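Local coordinates for GNA33 (Neisseria gonorrhoeae FA 1090, PDB 2G5D), which probably cleaves the beta-1,4 bond between N-acetylmuramic acid and N-acetylglucosamine in peptidoglycan as an exolytic transglycosylase, leaving a 1,6-anhydro ring on the muramic acid, at residues Y346-A351 with Q410-G415; Y42-H47 with T104-A109; L62-L67 with L369-D374; T33-G38 with M416-R421; P21-G26 with W78-A83. All coordinates share one frame; numbering follows the deposited sequence.

Interaction 1: residues Y346-A351 with Q410-G415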
# COMPACT_ATOMS: atom_id res chain seq x y z
N TYR A 346 10.00 -4.55 -11.81
CA TYR A 346 11.12 -3.65 -12.08
C TYR A 346 12.01 -3.37 -10.87
O TYR A 346 13.24 -3.29 -11.01
CB TYR A 346 10.61 -2.35 -12.75
CG TYR A 346 10.02 -2.61 -14.14
CD1 TYR A 346 8.65 -2.50 -14.36
CD2 TYR A 346 10.83 -3.02 -15.20
CE1 TYR A 346 8.10 -2.77 -15.63
CE2 TYR A 346 10.30 -3.28 -16.47
CZ TYR A 346 8.93 -3.15 -16.68
OH TYR A 346 8.39 -3.40 -17.92
N ILE A 347 11.40 -3.24 -9.68
CA ILE A 347 12.13 -2.88 -8.45
C ILE A 347 12.18 -4.06 -7.51
O ILE A 347 11.17 -4.73 -7.29
CB ILE A 347 11.49 -1.65 -7.68
CG1 ILE A 347 11.29 -0.44 -8.62
CG2 ILE A 347 12.29 -1.30 -6.41
CD1 ILE A 347 12.52 -0.00 -9.40
N THR A 348 13.38 -4.33 -6.98
CA THR A 348 13.58 -5.41 -6.02
C THR A 348 12.94 -4.97 -4.70
O THR A 348 13.19 -3.87 -4.22
CB THR A 348 15.09 -5.74 -5.87
OG1 THR A 348 15.62 -6.09 -7.16
CG2 THR A 348 15.29 -6.92 -4.93
N LEU A 349 12.09 -5.83 -4.14
CA LEU A 349 11.31 -5.45 -2.96
C LEU A 349 12.21 -5.34 -1.73
O LEU A 349 12.98 -6.24 -1.44
CB LEU A 349 10.12 -6.41 -2.70
CG LEU A 349 9.10 -5.96 -1.64
CD1 LEU A 349 8.28 -4.71 -2.08
CD2 LEU A 349 8.17 -7.11 -1.29
N GLY A 350 12.12 -4.22 -1.04
CA GLY A 350 12.98 -3.90 0.11
C GLY A 350 14.11 -2.91 -0.18
O GLY A 350 14.73 -2.40 0.75
N ALA A 351 14.37 -2.63 -1.45
CA ALA A 351 15.55 -1.91 -1.85
C ALA A 351 15.47 -0.45 -1.46
O ALA A 351 14.42 0.16 -1.56
CB ALA A 351 15.80 -2.03 -3.35
N GLN A 410 17.71 2.88 -8.05
CA GLN A 410 17.58 1.75 -7.14
C GLN A 410 18.96 1.39 -6.56
O GLN A 410 19.91 1.22 -7.33
CB GLN A 410 17.00 0.57 -7.95
CG GLN A 410 16.79 -0.69 -7.14
CD GLN A 410 16.08 -1.79 -7.92
OE1 GLN A 410 15.42 -2.62 -7.32
NE2 GLN A 410 16.22 -1.81 -9.25
N LEU A 411 19.07 1.30 -5.22
CA LEU A 411 20.33 0.89 -4.53
C LEU A 411 20.25 -0.58 -4.13
O LEU A 411 19.27 -1.01 -3.54
CB LEU A 411 20.66 1.81 -3.31
CG LEU A 411 21.24 3.21 -3.61
CD1 LEU A 411 20.25 4.03 -4.42
CD2 LEU A 411 21.62 4.00 -2.33
N LEU A 412 21.26 -1.35 -4.51
CA LEU A 412 21.28 -2.78 -4.24
C LEU A 412 22.64 -3.11 -3.65
O LEU A 412 23.65 -2.46 -4.01
CB LEU A 412 21.08 -3.58 -5.56
CG LEU A 412 19.71 -3.44 -6.22
CD1 LEU A 412 19.73 -4.02 -7.64
CD2 LEU A 412 18.60 -4.08 -5.35
N PRO A 413 22.68 -4.12 -2.75
CA PRO A 413 23.97 -4.56 -2.19
C PRO A 413 25.01 -4.76 -3.30
O PRO A 413 24.69 -5.42 -4.31
CB PRO A 413 23.61 -5.88 -1.51
CG PRO A 413 22.17 -5.70 -1.13
CD PRO A 413 21.55 -4.92 -2.24
N ASN A 414 26.20 -4.19 -3.14
CA ASN A 414 27.27 -4.31 -4.15
C ASN A 414 27.36 -5.73 -4.70
O ASN A 414 27.51 -6.67 -3.92
CB ASN A 414 28.63 -3.98 -3.55
CG ASN A 414 28.72 -2.59 -3.00
OD1 ASN A 414 28.06 -1.68 -3.47
ND2 ASN A 414 29.58 -2.42 -2.01
N GLY A 415 27.30 -5.88 -6.02
CA GLY A 415 27.34 -7.20 -6.64
C GLY A 415 25.99 -7.71 -7.09
O GLY A 415 25.90 -8.45 -8.06
O HOH W 1 15.38 -4.98 -9.87

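Interaction 2: residues Y42-H47 with T104-A109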
# COMPACT_ATOMS: atom_id res chain seq x y z
N TYR A 42 18.82 -0.43 -16.54
CA TYR A 42 19.41 0.00 -15.27
C TYR A 42 20.89 0.29 -15.47
O TYR A 42 21.60 -0.54 -16.01
CB TYR A 42 19.26 -1.09 -14.23
CG TYR A 42 17.86 -1.67 -14.06
CD1 TYR A 42 17.45 -2.74 -14.84
CD2 TYR A 42 16.99 -1.20 -13.06
CE1 TYR A 42 16.20 -3.31 -14.69
CE2 TYR A 42 15.71 -1.78 -12.90
CZ TYR A 42 15.34 -2.85 -13.72
OH TYR A 42 14.11 -3.47 -13.63
N THR A 43 21.35 1.45 -15.02
CA THR A 43 22.73 1.89 -15.23
C THR A 43 23.37 2.28 -13.91
O THR A 43 22.82 3.12 -13.19
CB THR A 43 22.81 3.09 -16.23
OG1 THR A 43 22.13 2.74 -17.44
CG2 THR A 43 24.25 3.47 -16.60
N VAL A 44 24.52 1.68 -13.61
CA VAL A 44 25.29 2.05 -12.43
C VAL A 44 25.85 3.46 -12.60
O VAL A 44 26.51 3.76 -13.58
CB VAL A 44 26.49 1.09 -12.17
CG1 VAL A 44 27.44 1.71 -11.12
CG2 VAL A 44 26.00 -0.25 -11.72
N VAL A 45 25.59 4.32 -11.61
CA VAL A 45 26.13 5.68 -11.60
C VAL A 45 26.75 5.89 -10.21
O VAL A 45 26.46 5.12 -9.31
CB VAL A 45 25.03 6.76 -11.87
CG1 VAL A 45 24.50 6.65 -13.29
CG2 VAL A 45 23.84 6.66 -10.84
N PRO A 46 27.60 6.94 -10.05
CA PRO A 46 28.07 7.33 -8.71
C PRO A 46 26.94 7.77 -7.77
O PRO A 46 25.91 8.28 -8.24
CB PRO A 46 29.01 8.50 -8.99
CG PRO A 46 29.40 8.35 -10.45
CD PRO A 46 28.18 7.79 -11.11
N HIS A 47 27.14 7.61 -6.45
CA HIS A 47 26.18 8.07 -5.44
C HIS A 47 25.88 9.56 -5.55
O HIS A 47 24.77 9.97 -5.31
CB HIS A 47 26.66 7.74 -4.01
CG HIS A 47 26.84 6.27 -3.77
ND1 HIS A 47 25.91 5.52 -3.09
CD2 HIS A 47 27.80 5.41 -4.18
CE1 HIS A 47 26.31 4.26 -3.04
NE2 HIS A 47 27.45 4.16 -3.72
N THR A 104 25.26 -0.04 -4.39
CA THR A 104 25.53 0.60 -5.67
C THR A 104 24.22 1.16 -6.23
O THR A 104 23.20 0.46 -6.23
CB THR A 104 26.16 -0.43 -6.67
OG1 THR A 104 27.43 -0.84 -6.17
CG2 THR A 104 26.31 0.16 -8.09
N PRO A 105 24.24 2.43 -6.70
CA PRO A 105 23.04 2.99 -7.31
C PRO A 105 22.87 2.61 -8.80
O PRO A 105 23.80 2.72 -9.60
CB PRO A 105 23.24 4.52 -7.16
CG PRO A 105 24.55 4.71 -6.45
CD PRO A 105 25.32 3.43 -6.65
N TRP A 106 21.67 2.18 -9.14
CA TRP A 106 21.29 1.85 -10.52
C TRP A 106 20.21 2.82 -10.95
O TRP A 106 19.06 2.71 -10.50
CB TRP A 106 20.75 0.43 -10.66
CG TRP A 106 21.77 -0.62 -10.32
CD1 TRP A 106 22.14 -1.02 -9.06
CD2 TRP A 106 22.54 -1.41 -11.24
NE1 TRP A 106 23.08 -2.02 -9.15
CE2 TRP A 106 23.34 -2.28 -10.47
CE3 TRP A 106 22.60 -1.48 -12.65
CZ2 TRP A 106 24.21 -3.22 -11.06
CZ3 TRP A 106 23.48 -2.41 -13.24
CH2 TRP A 106 24.27 -3.26 -12.44
N GLN A 107 20.58 3.76 -11.83
CA GLN A 107 19.61 4.68 -12.43
C GLN A 107 18.64 3.91 -13.34
O GLN A 107 19.06 3.04 -14.11
CB GLN A 107 20.33 5.77 -13.21
CG GLN A 107 19.36 6.77 -13.77
CD GLN A 107 20.05 8.00 -14.33
OE1 GLN A 107 21.02 7.90 -15.07
NE2 GLN A 107 19.52 9.18 -13.99
N VAL A 108 17.36 4.22 -13.23
CA VAL A 108 16.29 3.44 -13.86
C VAL A 108 15.69 4.19 -15.06
O VAL A 108 15.25 5.35 -14.91
CB VAL A 108 15.18 3.02 -12.84
CG1 VAL A 108 14.10 2.15 -13.54
CG2 VAL A 108 15.78 2.26 -11.64
N ALA A 109 15.73 3.56 -16.23
CA ALA A 109 14.96 4.05 -17.38
C ALA A 109 13.87 3.06 -17.74
O ALA A 109 14.12 1.86 -17.83
CB ALA A 109 15.87 4.34 -18.59
O HOH W 2 19.53 3.53 -17.41

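Interaction 3: residues L62-L67 with L369-D374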
# COMPACT_ATOMS: atom_id res chain seq x y z
N LEU A 62 18.02 5.06 7.27
CA LEU A 62 18.51 3.86 8.00
C LEU A 62 17.44 3.25 8.89
O LEU A 62 17.27 2.04 8.89
CB LEU A 62 19.83 4.10 8.75
CG LEU A 62 20.44 2.90 9.52
CD1 LEU A 62 20.79 1.74 8.58
CD2 LEU A 62 21.66 3.31 10.30
N GLN A 63 16.71 4.08 9.66
CA GLN A 63 15.53 3.60 10.39
C GLN A 63 14.58 2.82 9.47
O GLN A 63 14.15 1.71 9.78
CB GLN A 63 14.76 4.76 11.03
CG GLN A 63 15.42 5.32 12.28
CD GLN A 63 14.73 6.56 12.76
OE1 GLN A 63 14.73 7.59 12.09
NE2 GLN A 63 14.13 6.47 13.92
N SER A 64 14.26 3.41 8.32
CA SER A 64 13.31 2.80 7.40
C SER A 64 13.86 1.46 6.87
O SER A 64 13.14 0.45 6.86
CB SER A 64 13.02 3.80 6.28
OG SER A 64 11.98 3.38 5.43
N PHE A 65 15.13 1.43 6.47
CA PHE A 65 15.77 0.16 6.00
C PHE A 65 15.76 -0.96 7.05
O PHE A 65 15.49 -2.12 6.73
CB PHE A 65 17.21 0.39 5.47
CG PHE A 65 17.81 -0.84 4.80
CD1 PHE A 65 17.27 -1.36 3.63
CD2 PHE A 65 18.90 -1.49 5.37
CE1 PHE A 65 17.82 -2.50 3.02
CE2 PHE A 65 19.47 -2.64 4.78
CZ PHE A 65 18.94 -3.14 3.60
N ARG A 66 16.09 -0.61 8.30
CA ARG A 66 16.07 -1.52 9.46
C ARG A 66 14.71 -2.16 9.69
O ARG A 66 14.64 -3.35 10.01
CB ARG A 66 16.52 -0.80 10.76
CG ARG A 66 18.05 -0.62 10.99
CD ARG A 66 18.26 -0.31 12.49
NE ARG A 66 19.63 0.12 12.81
CZ ARG A 66 20.06 0.38 14.04
NH1 ARG A 66 19.25 0.25 15.08
NH2 ARG A 66 21.32 0.78 14.24
N LEU A 67 13.63 -1.38 9.54
CA LEU A 67 12.27 -1.92 9.64
C LEU A 67 11.99 -2.99 8.55
O LEU A 67 11.41 -4.04 8.84
CB LEU A 67 11.23 -0.77 9.56
CG LEU A 67 11.16 0.25 10.70
CD1 LEU A 67 10.49 1.58 10.26
CD2 LEU A 67 10.45 -0.29 11.90
N LEU A 369 16.09 9.55 -0.06
CA LEU A 369 16.35 8.11 -0.05
C LEU A 369 15.27 7.41 0.76
O LEU A 369 15.33 7.38 2.00
CB LEU A 369 17.73 7.75 0.50
CG LEU A 369 18.07 6.26 0.40
CD1 LEU A 369 18.08 5.83 -1.06
CD2 LEU A 369 19.43 6.02 1.04
N ILE A 370 14.30 6.84 0.05
CA ILE A 370 13.22 6.02 0.65
C ILE A 370 13.50 4.53 0.51
O ILE A 370 14.45 4.16 -0.11
CB ILE A 370 11.84 6.40 0.05
CG1 ILE A 370 11.70 5.91 -1.39
CG2 ILE A 370 11.64 7.96 0.17
CD1 ILE A 370 10.29 5.77 -1.90
N MET A 371 12.66 3.71 1.14
CA MET A 371 12.71 2.26 0.98
C MET A 371 11.48 1.77 0.22
O MET A 371 10.36 2.16 0.53
CB MET A 371 12.85 1.57 2.34
CG MET A 371 14.02 2.11 3.19
SD MET A 371 15.66 1.74 2.51
CE MET A 371 16.33 3.40 2.60
N ALA A 372 11.73 0.94 -0.79
CA ALA A 372 10.70 0.37 -1.65
C ALA A 372 10.18 -0.91 -1.00
O ALA A 372 10.71 -2.02 -1.23
CB ALA A 372 11.27 0.09 -3.01
N GLN A 373 9.17 -0.76 -0.15
CA GLN A 373 8.76 -1.82 0.75
C GLN A 373 7.29 -2.22 0.55
O GLN A 373 6.74 -3.05 1.30
CB GLN A 373 8.99 -1.37 2.19
CG GLN A 373 10.45 -1.22 2.57
CD GLN A 373 10.61 -0.62 3.96
OE1 GLN A 373 9.67 -0.04 4.48
NE2 GLN A 373 11.79 -0.77 4.56
N ASP A 374 6.67 -1.65 -0.48
CA ASP A 374 5.26 -1.87 -0.74
C ASP A 374 4.98 -1.89 -2.24
O ASP A 374 5.83 -1.47 -3.04
CB ASP A 374 4.45 -0.79 -0.03
CG ASP A 374 3.00 -1.22 0.27
OD1 ASP A 374 2.20 -0.32 0.59
OD2 ASP A 374 2.65 -2.42 0.18
O HOH W 3 9.56 2.09 6.03

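Interaction 4: residues T33-G38 with M416-R421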
# COMPACT_ATOMS: atom_id res chain seq x y z
N THR A 33 27.69 0.32 -15.88
CA THR A 33 27.20 -1.07 -16.07
C THR A 33 25.69 -1.07 -16.31
O THR A 33 24.96 -0.33 -15.66
CB THR A 33 27.55 -2.00 -14.85
OG1 THR A 33 28.98 -2.11 -14.74
CG2 THR A 33 26.98 -3.41 -15.02
N THR A 34 25.24 -1.88 -17.26
CA THR A 34 23.84 -1.87 -17.64
C THR A 34 23.21 -3.27 -17.52
O THR A 34 23.89 -4.28 -17.68
CB THR A 34 23.62 -1.30 -19.07
OG1 THR A 34 24.62 -1.82 -19.94
CG2 THR A 34 23.73 0.21 -19.09
N VAL A 35 21.92 -3.29 -17.21
CA VAL A 35 21.08 -4.49 -17.22
C VAL A 35 19.81 -4.03 -17.91
O VAL A 35 19.38 -2.89 -17.74
CB VAL A 35 20.74 -5.00 -15.77
CG1 VAL A 35 19.57 -5.97 -15.78
CG2 VAL A 35 21.93 -5.67 -15.12
N ALA A 36 19.21 -4.89 -18.72
CA ALA A 36 18.01 -4.52 -19.46
C ALA A 36 17.01 -5.64 -19.41
O ALA A 36 17.38 -6.81 -19.37
CB ALA A 36 18.35 -4.18 -20.91
N GLY A 37 15.74 -5.28 -19.48
CA GLY A 37 14.67 -6.26 -19.52
C GLY A 37 13.38 -5.49 -19.38
O GLY A 37 13.32 -4.50 -18.64
N GLY A 38 12.37 -5.91 -20.13
CA GLY A 38 11.01 -5.37 -20.02
C GLY A 38 10.83 -3.96 -20.53
O GLY A 38 9.90 -3.27 -20.09
N MET A 416 24.93 -7.31 -6.40
CA MET A 416 23.58 -7.72 -6.78
C MET A 416 23.05 -6.83 -7.91
O MET A 416 23.04 -5.60 -7.81
CB MET A 416 22.65 -7.70 -5.57
CG MET A 416 21.20 -8.05 -5.88
SD MET A 416 20.04 -7.61 -4.58
CE MET A 416 20.55 -8.72 -3.27
N LYS A 417 22.62 -7.46 -8.99
CA LYS A 417 22.12 -6.73 -10.14
C LYS A 417 20.61 -6.56 -10.03
O LYS A 417 19.94 -7.37 -9.41
CB LYS A 417 22.54 -7.42 -11.45
CG LYS A 417 24.03 -7.19 -11.77
CD LYS A 417 24.35 -7.37 -13.23
CE LYS A 417 25.07 -8.67 -13.47
NZ LYS A 417 26.44 -8.59 -12.93
N PRO A 418 20.08 -5.48 -10.62
CA PRO A 418 18.65 -5.38 -10.74
C PRO A 418 18.16 -6.42 -11.76
O PRO A 418 18.94 -6.96 -12.54
CB PRO A 418 18.45 -3.95 -11.24
CG PRO A 418 19.70 -3.63 -11.95
CD PRO A 418 20.77 -4.34 -11.25
N GLU A 419 16.88 -6.71 -11.74
CA GLU A 419 16.39 -7.74 -12.61
C GLU A 419 14.96 -7.43 -12.96
O GLU A 419 14.16 -7.06 -12.10
CB GLU A 419 16.50 -9.10 -11.92
CG GLU A 419 16.04 -10.26 -12.73
CD GLU A 419 16.04 -11.55 -11.93
OE1 GLU A 419 16.62 -11.56 -10.82
OE2 GLU A 419 15.46 -12.54 -12.41
N TYR A 420 14.65 -7.57 -14.24
CA TYR A 420 13.29 -7.56 -14.70
C TYR A 420 12.69 -8.92 -14.35
O TYR A 420 13.26 -9.98 -14.69
CB TYR A 420 13.25 -7.25 -16.20
CG TYR A 420 11.90 -7.47 -16.85
CD1 TYR A 420 11.74 -8.40 -17.89
CD2 TYR A 420 10.77 -6.77 -16.41
CE1 TYR A 420 10.50 -8.60 -18.49
CE2 TYR A 420 9.54 -6.97 -16.99
CZ TYR A 420 9.41 -7.88 -18.03
OH TYR A 420 8.18 -8.05 -18.59
N ARG A 421 11.57 -8.88 -13.66
CA ARG A 421 10.93 -10.07 -13.13
C ARG A 421 9.53 -10.19 -13.71
O ARG A 421 8.56 -9.71 -13.11
CB ARG A 421 10.92 -10.02 -11.60
CG ARG A 421 12.32 -10.08 -10.98
CD ARG A 421 12.30 -10.26 -9.47
NE ARG A 421 13.64 -10.41 -8.91
CZ ARG A 421 14.41 -9.42 -8.47
NH1 ARG A 421 13.99 -8.16 -8.50
NH2 ARG A 421 15.61 -9.71 -7.98

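Interaction 5: residues P21-G26 with W78-A83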
# COMPACT_ATOMS: atom_id res chain seq x y z
N PRO A 21 31.99 -6.57 14.75
CA PRO A 21 32.86 -6.90 13.61
C PRO A 21 32.13 -6.72 12.27
O PRO A 21 31.28 -7.55 11.90
CB PRO A 21 33.24 -8.37 13.85
CG PRO A 21 32.26 -8.87 14.88
CD PRO A 21 31.87 -7.68 15.70
N ASP A 22 32.47 -5.64 11.58
CA ASP A 22 31.82 -5.21 10.35
C ASP A 22 31.77 -6.27 9.26
O ASP A 22 32.74 -6.99 9.02
CB ASP A 22 32.48 -3.94 9.82
CG ASP A 22 32.15 -2.71 10.65
OD1 ASP A 22 31.35 -2.80 11.62
OD2 ASP A 22 32.69 -1.63 10.33
N ARG A 23 30.63 -6.34 8.59
CA ARG A 23 30.42 -7.28 7.48
C ARG A 23 31.22 -6.84 6.26
O ARG A 23 31.54 -5.67 6.14
CB ARG A 23 28.92 -7.40 7.18
CG ARG A 23 28.09 -7.96 8.34
CD ARG A 23 28.15 -9.49 8.38
NE ARG A 23 27.46 -10.05 9.55
CZ ARG A 23 26.40 -10.86 9.51
NH1 ARG A 23 25.88 -11.25 8.34
NH2 ARG A 23 25.87 -11.31 10.65
N PRO A 24 31.60 -7.77 5.37
CA PRO A 24 32.26 -7.32 4.14
C PRO A 24 31.29 -6.65 3.17
O PRO A 24 30.11 -7.01 3.12
CB PRO A 24 32.85 -8.61 3.56
CG PRO A 24 32.00 -9.71 4.11
CD PRO A 24 31.49 -9.24 5.45
N ALA A 25 31.78 -5.69 2.39
CA ALA A 25 30.91 -4.98 1.46
C ALA A 25 30.66 -5.72 0.16
O ALA A 25 29.58 -5.59 -0.44
CB ALA A 25 31.42 -3.58 1.20
N GLY A 26 31.62 -6.48 -0.33
CA GLY A 26 31.39 -7.06 -1.66
C GLY A 26 31.55 -6.05 -2.79
O GLY A 26 31.52 -4.84 -2.57
N TRP A 78 20.78 -10.43 0.95
CA TRP A 78 20.48 -9.25 1.77
C TRP A 78 20.90 -9.42 3.24
O TRP A 78 20.78 -8.48 4.01
CB TRP A 78 18.97 -8.89 1.70
CG TRP A 78 18.48 -8.32 0.37
CD1 TRP A 78 17.96 -9.03 -0.68
CD2 TRP A 78 18.44 -6.92 -0.03
NE1 TRP A 78 17.60 -8.18 -1.69
CE2 TRP A 78 17.90 -6.89 -1.33
CE3 TRP A 78 18.83 -5.71 0.59
CZ2 TRP A 78 17.72 -5.70 -2.04
CZ3 TRP A 78 18.63 -4.52 -0.10
CH2 TRP A 78 18.10 -4.52 -1.41
N GLN A 79 21.41 -10.59 3.60
CA GLN A 79 21.74 -10.92 4.99
C GLN A 79 22.79 -9.99 5.59
O GLN A 79 22.60 -9.49 6.70
CB GLN A 79 22.25 -12.37 5.11
CG GLN A 79 21.32 -13.46 4.57
CD GLN A 79 21.67 -13.91 3.15
OE1 GLN A 79 22.10 -13.11 2.30
NE2 GLN A 79 21.49 -15.19 2.89
N ASP A 80 23.90 -9.81 4.87
CA ASP A 80 25.00 -8.95 5.29
C ASP A 80 24.64 -7.45 5.42
O ASP A 80 24.98 -6.83 6.44
CB ASP A 80 26.21 -9.13 4.35
CG ASP A 80 27.06 -10.31 4.73
OD1 ASP A 80 27.98 -10.64 3.95
OD2 ASP A 80 26.82 -10.92 5.81
N VAL A 81 23.97 -6.88 4.42
CA VAL A 81 23.50 -5.48 4.55
C VAL A 81 22.51 -5.30 5.71
O VAL A 81 22.60 -4.32 6.47
CB VAL A 81 22.97 -4.84 3.21
CG1 VAL A 81 24.12 -4.64 2.19
CG2 VAL A 81 21.78 -5.65 2.60
N CYS A 82 21.59 -6.24 5.88
CA CYS A 82 20.65 -6.17 7.01
C CYS A 82 21.31 -6.30 8.39
O CYS A 82 20.98 -5.56 9.31
CB CYS A 82 19.49 -7.15 6.82
SG CYS A 82 18.26 -6.51 5.66
N ALA A 83 22.26 -7.24 8.52
CA ALA A 83 23.04 -7.35 9.74
C ALA A 83 23.82 -6.06 10.00
O ALA A 83 23.81 -5.53 11.12
CB ALA A 83 23.99 -8.55 9.67
O HOH W 4 28.73 -8.69 1.97

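Interaction 1: residues Y346-A351 with Q410-G415
Q410 reaches from its strand into the loop at I347 and T348 and accepts a backbone N-H there. CB carries CG anti to the backbone N (chi1 -180°), and the chain runs on extended to the amide. CG passes A351 CB at 4.1 Å; CD comes equally near I347 CG2, whose side chain slides past Q410 in the opposite direction. At the tip OE1 accepts from T348 N at 2.7 Å, a nearly straight bond (N-H...O 165°) with the donor in the carbonyl plane of the amide. NE2, on the other branch, lies beside I347 CD1 and makes a weak bond to a water that is also within bonding distance of Y346 O and T348 OG1, the latter itself tied to R421 NH1. L412 CD2 adds apolar packing, 3.9 Å from T348 CB and 4.0 Å from A351 CB. The type II turn T348-A351, with G350 at positive phi, brings A351 back toward L411 and L412. The contact is buried in the 3D domain, whose family is grouped with the double-psi beta-barrels: the loop between strands 339-342 and 352-358 lies against strand 403-413, which pairs on with strand 103-110.

Interaction 2: residues Y42-H47 with T104-A109
T43 and Q107 form a hydrogen-bonded pair of an antiparallel ladder that joins strand 40-44 to strand 103-110, part of the beta structure of this barrel-containing enzyme. Q107 N gives its hydrogen to T43 O at 2.7 Å, and T43 N returns one to Q107 O at 2.9 Å. V45 N to P105 O extends the ladder beyond the last strand residue, V44. The non-hydrogen-bonded pair V44-W106 lies between these bonds, and Y42-V108 lies beyond the T43-Q107 pair; here CA-H groups of Y42, V44 and W106 point at carbonyl oxygens. A water bonded to T43 OG1 also donates weakly to Q107 O.

On the face with Y42, V44, W106 and V108, the W106 indole is met by both Y42 and V44. Y42 CB lies 3.7 Å from W106 CE3, while Y42 O approaches the indole edge near its plane. The Y42 ring lies alongside V108, pointing the same way, with CD2 touching CG2; its hydroxyl bonds Y346 O. V44 CG1, anti to the backbone N (chi1 167°), meets T104 CG2 at 3.6 Å. P418 packs against both Y42 and W106. Past the strand end the chain turns so that the H47 ring faces P105, whose CG stands 3.7 Å above the ring centre in a CH-pi contact. The other CH-pi contact is closer: V44 CG2 sits 3.3 Å from the centroid of the W106 six-membered ring, 5° off its normal.

Interaction 3: residues L62-L67 with L369-D374
M371, S64 and Q373 carry this contact between a helix and a strand whose short axes run 14° from parallel, 7.9 Å apart. M371 points at the helix and then bends: its CG, anti to the carbonyl carbon (chi1 -52°), packs 3.3 Å from S64 OG and close to F65 N. A bend at chi2 (-67°) brings SD against F65, whose side chain M371 crosses at about a right angle, with SD 3.6 Å from F65 CB and 3.7 Å from CD1. This Met-aromatic contact is oblique, the sulfur lying 4.9 Å from the ring centroid. Q373, two residues on and extended beyond CG, sends NE2 to S64 O at 2.9 Å. The acceptor lies near the amide plane of Q373, but the donor stands above the carbonyl plane of S64. On the other branch a water donates to Q373 OE1 at 2.6 Å and to S64 OG, so the glutamine grips S64 both directly and through water; S64 OG also bonds Y338 O. All four touching residues are buried. Helix 58-72 thus packs on strand 365-375, which pairs with strands 339-342 and 352-358, while F65 continues onto P352 of strand 352-358, F98 of helix 92-102 and V81 of helix 79-86.

Interaction 4: residues T33-G38 with M416-R421
G38 CA stands over the aromatic ring of Y420, 3.5 Å from the centroid and 8° off the ring normal, a CH-pi contact over the centre of one face. The peptide leading into it follows the ring: G38 N is 3.4 Å from Y420 CD1, and G37 C 3.5 Å from CG. Y420 CG, anti to the backbone N (chi1 169°), lies under G37 C, and the ring continues beneath G38, the glycine backbone itself making the close approach.

V35 makes the second patch, its two methyls diverging. CG1 touches P418 O at 3.4 Å; CG2 meets K417 CD at 3.5 Å, where the lysine chain crosses it. CB faces P418 CG more loosely, at 4.2 Å. The touching parts, V35-G38 and K417-Y420, run in nearly the same direction, 12° apart.

Further out, the Y420 ring also meets that of Y346, whose OH bonds G38 O, so one tyrosine holds the glycine that the other underlies. R421 is fixed through its O to H345. This is a surface contact of the chain's two ends: strand 34-37, paired with strand 40-44, and the segment after strand 403-413 meet at P418, which packs on Y42 of strand 40-44, W106 of strand 103-110, and Q410 and L412 of strand 403-413.

Interaction 5: residues P21-G26 with W78-A83
R23 and D80 cross at about a right angle, with guanidinium and carboxylate planes 84° apart, so their salt bridge uses a single N-H rather than a paired, coplanar grip. NH1 donates to D80 OD2 at 2.7 Å, the N-H...O angle being 160°; the oxygen lies close to the guanidinium plane and is met nearly along its C-O axis. The arginine bends at chi2 (-82°), which places CD 3.2 Å from the same oxygen OD2. Beyond CD the flat end spreads over the helix: A83 CB stands 3.3 Å from CZ, over the centre of one guanidinium face, while D80 lies at the edge. One turn of helix, from D80 to A83, thus offers the arginine a charge at its rim and a methyl under its face.

The second carboxylate oxygen faces P24. D80 OD1 is 4.1 Å from P24 CD, and a water donates to OD1 at 2.9 Å and to P24 O, bridging the side chain to the loop backbone. OD2 thus takes the arginine, and OD1 reaches P24 O only through water.

The loop is pinned further by R23 O on Y102 OH and R23 N on Q84. At the protein surface, this start of the modelled chain lies against helix 79-86, whose C82 is disulfide-bonded to C69 of helix 58-72 and whose V81 packs on Y102 of helix 92-102.

From the N terminus, interaction 5 closes the first loop, bringing residues 21-26 back onto helix 79-86. Interaction 2 opens within that loop and closes after it, at strand 103-110, so the two cross. Interaction 4 spans nearly the whole chain, joining strand 34-37 to the C-terminal segment; it encloses interactions 1, 2 and 3 and crosses interaction 5. Interaction 3 links helix 58-72 to strand 365-375 and crosses interactions 1, 2 and 5; interaction 1 follows 2 and 5 in series. Interactions 1, 2 and 4 share neighbouring strands, backbone bonds from G350 and A351 to A372 join interactions 1 and 3, and W78 packs against F65, P413 and M416, joining the helical side to the strands.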